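PDB 2O62: hypothetical protein, which is of unknown function but belongs to the DUF3598 family and is built from two beta-sheet domains of the calycin clan, whose members often bind small hydrophobic ligands. Local coordinates for residues 247-252 with 262-267. Residues are numbered along the deposited sequence; the frame is centred on the assembly and turned at random.
Sequences QRMIRS and LTLVTE
Arg248 and Glu267 join their side chains across an antiparallel beta hairpin, strands 245-253 and 259-269, in the calycin-type barrel of the C-terminal domain. The Arg248 chain starts with CB, 4.1 Å from Val265 CB. CD comes within 4.1 Å of Glu267 OE1. The turn about CG-CD (chi3 -78°) swings NE and NH2 toward Glu267. NE then donates to Glu267 OE1 at 3.1 Å. NH2 gives the shorter bond, 2.7 Å to Glu267 OE2. This is a side-on, two-nitrogen salt bridge. Both oxygens lie near the guanidinium plane but are met from above the carboxylate plane, the two planes being 54° apart. Both Val265 methyls lie over one guanidinium face, CG1 3.5 Å from Arg248 NH2, and NH1 turns to Glu236 on strand 233-242. An alanine at Arg248 would probably leave the carboxylates of Glu267 and Glu236 without their shared positive partner. Arg248, Val265, Ile250 and Thr263 share one face of the sheet. The opposite face carries Gln247, Met249, Leu262 and Leu264, and there Met249, Leu264 and Gln247 pack on Phe98 of strand 93-100, from the other sheet. On that face Gln247 NE2 donates to Thr266 OG1 at 2.9 Å, with OG1 close to the amide plane.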
loop_
_atom_site.group_PDB
_atom_site.type_symbol
_atom_site.label_atom_id
_atom_site.label_comp_id
_atom_site.label_asym_id
_atom_site.label_seq_id
_atom_site.Cartn_x
_atom_site.Cartn_y
_atom_site.Cartn_z
ATOM N N GLN A 247 -5.450 -7.389 -3.444
ATOM C CA GLN A 247 -4.716 -7.357 -2.213
ATOM C C GLN A 247 -4.902 -6.019 -1.552
ATOM O O GLN A 247 -5.061 -5.008 -2.214
ATOM C CB GLN A 247 -3.206 -7.651 -2.410
ATOM C CG GLN A 247 -2.919 -9.101 -2.700
ATOM C CD GLN A 247 -1.465 -9.441 -2.694
ATOM O OE1 GLN A 247 -0.643 -8.679 -3.158
ATOM N NE2 GLN A 247 -1.122 -10.590 -2.085
ATOM N N ARG A 248 -4.869 -6.029 -0.234
ATOM C CA ARG A 248 -4.842 -4.792 0.565
ATOM C C ARG A 248 -3.670 -4.869 1.549
ATOM O O ARG A 248 -3.382 -5.936 2.101
ATOM C CB ARG A 248 -6.144 -4.610 1.303
ATOM C CG ARG A 248 -7.322 -4.424 0.356
ATOM C CD ARG A 248 -8.592 -4.161 1.112
ATOM N NE ARG A 248 -9.190 -5.395 1.685
ATOM C CZ ARG A 248 -9.318 -5.649 3.001
ATOM N NH1 ARG A 248 -8.930 -4.777 3.921
ATOM N NH2 ARG A 248 -9.880 -6.770 3.420
HETATM N N MSE A 249 -2.991 -3.747 1.780
HETATM C CA MSE A 249 -1.904 -3.713 2.737
HETATM C C MSE A 249 -2.123 -2.570 3.733
HETATM O O MSE A 249 -2.509 -1.492 3.350
HETATM C CB MSE A 249 -0.534 -3.616 2.053
HETATM C CG MSE A 249 0.577 -3.901 2.955
HETATM SE SE MSE A 249 2.418 -3.594 2.305
HETATM C CE MSE A 249 2.393 -4.817 0.941
ATOM N N ILE A 250 -1.903 -2.849 5.014
ATOM C CA ILE A 250 -2.158 -1.930 6.120
ATOM C C ILE A 250 -0.926 -1.864 7.016
ATOM O O ILE A 250 -0.529 -2.883 7.577
ATOM C CB ILE A 250 -3.326 -2.381 6.953
ATOM C CG1 ILE A 250 -4.561 -2.626 6.065
ATOM C CG2 ILE A 250 -3.621 -1.349 8.028
ATOM C CD1 ILE A 250 -4.825 -4.056 5.760
ATOM N N ARG A 251 -0.328 -0.674 7.127
ATOM C CA ARG A 251 0.773 -0.383 8.062
ATOM C C ARG A 251 0.166 0.282 9.297
ATOM O O ARG A 251 -0.440 1.346 9.195
ATOM C CB ARG A 251 1.789 0.565 7.418
ATOM C CG ARG A 251 3.129 0.761 8.138
ATOM C CD ARG A 251 3.886 1.909 7.448
ATOM N NE ARG A 251 5.121 2.165 8.185
ATOM C CZ ARG A 251 6.236 1.469 8.065
ATOM N NH1 ARG A 251 6.380 0.528 7.156
ATOM N NH2 ARG A 251 7.264 1.792 8.844
ATOM N N SER A 252 0.291 -0.365 10.440
ATOM C CA SER A 252 -0.466 0.011 11.644
ATOM C C SER A 252 0.394 0.663 12.712
ATOM O O SER A 252 1.431 0.140 13.079
ATOM C CB SER A 252 -1.160 -1.215 12.211
ATOM O OG SER A 252 -2.059 -1.789 11.262
ATOM N N LEU A 262 2.359 -4.823 10.228
ATOM C CA LEU A 262 2.026 -4.713 8.825
ATOM C C LEU A 262 1.210 -5.907 8.446
ATOM O O LEU A 262 1.523 -7.038 8.814
ATOM C CB LEU A 262 3.297 -4.687 7.994
ATOM C CG LEU A 262 3.212 -4.443 6.523
ATOM C CD1 LEU A 262 2.795 -3.026 6.314
ATOM C CD2 LEU A 262 4.621 -4.694 5.876
ATOM N N THR A 263 0.135 -5.650 7.717
ATOM C CA THR A 263 -0.816 -6.684 7.307
ATOM C C THR A 263 -1.001 -6.724 5.792
ATOM O O THR A 263 -1.130 -5.678 5.154
ATOM C CB THR A 263 -2.210 -6.390 7.958
ATOM O OG1 THR A 263 -2.056 -6.423 9.395
ATOM C CG2 THR A 263 -3.246 -7.416 7.561
ATOM N N LEU A 264 -1.043 -7.947 5.234
ATOM C CA LEU A 264 -1.319 -8.163 3.822
ATOM C C LEU A 264 -2.504 -9.100 3.669
ATOM O O LEU A 264 -2.503 -10.221 4.155
ATOM C CB LEU A 264 -0.070 -8.695 3.112
ATOM C CG LEU A 264 -0.208 -8.890 1.590
ATOM C CD1 LEU A 264 -0.384 -7.651 0.885
ATOM C CD2 LEU A 264 1.090 -9.589 1.093
ATOM N N VAL A 265 -3.555 -8.555 3.067
ATOM C CA VAL A 265 -4.805 -9.250 2.789
ATOM C C VAL A 265 -4.806 -9.688 1.323
ATOM O O VAL A 265 -4.510 -8.899 0.441
ATOM C CB VAL A 265 -5.955 -8.308 2.979
ATOM C CG1 VAL A 265 -7.266 -9.001 2.737
ATOM C CG2 VAL A 265 -5.905 -7.685 4.375
ATOM N N THR A 266 -5.127 -10.947 1.066
ATOM C CA THR A 266 -5.378 -11.386 -0.302
ATOM C C THR A 266 -6.771 -11.945 -0.339
ATOM O O THR A 266 -7.079 -12.852 0.417
ATOM C CB THR A 266 -4.386 -12.467 -0.715
ATOM O OG1 THR A 266 -3.054 -12.025 -0.441
ATOM C CG2 THR A 266 -4.524 -12.764 -2.200
ATOM N N GLU A 267 -7.613 -11.432 -1.246
ATOM C CA GLU A 267 -9.008 -11.758 -1.286
ATOM C C GLU A 267 -9.451 -12.034 -2.710
ATOM O O GLU A 267 -8.904 -11.473 -3.658
ATOM C CB GLU A 267 -9.851 -10.574 -0.814
ATOM C CG GLU A 267 -9.628 -10.067 0.520
ATOM C CD GLU A 267 -10.352 -8.708 0.776
ATOM O OE1 GLU A 267 -10.250 -7.736 -0.037
ATOM O OE2 GLU A 267 -10.988 -8.675 1.839
HETATM O O HOH W 1 -1.053 -4.173 10.439
#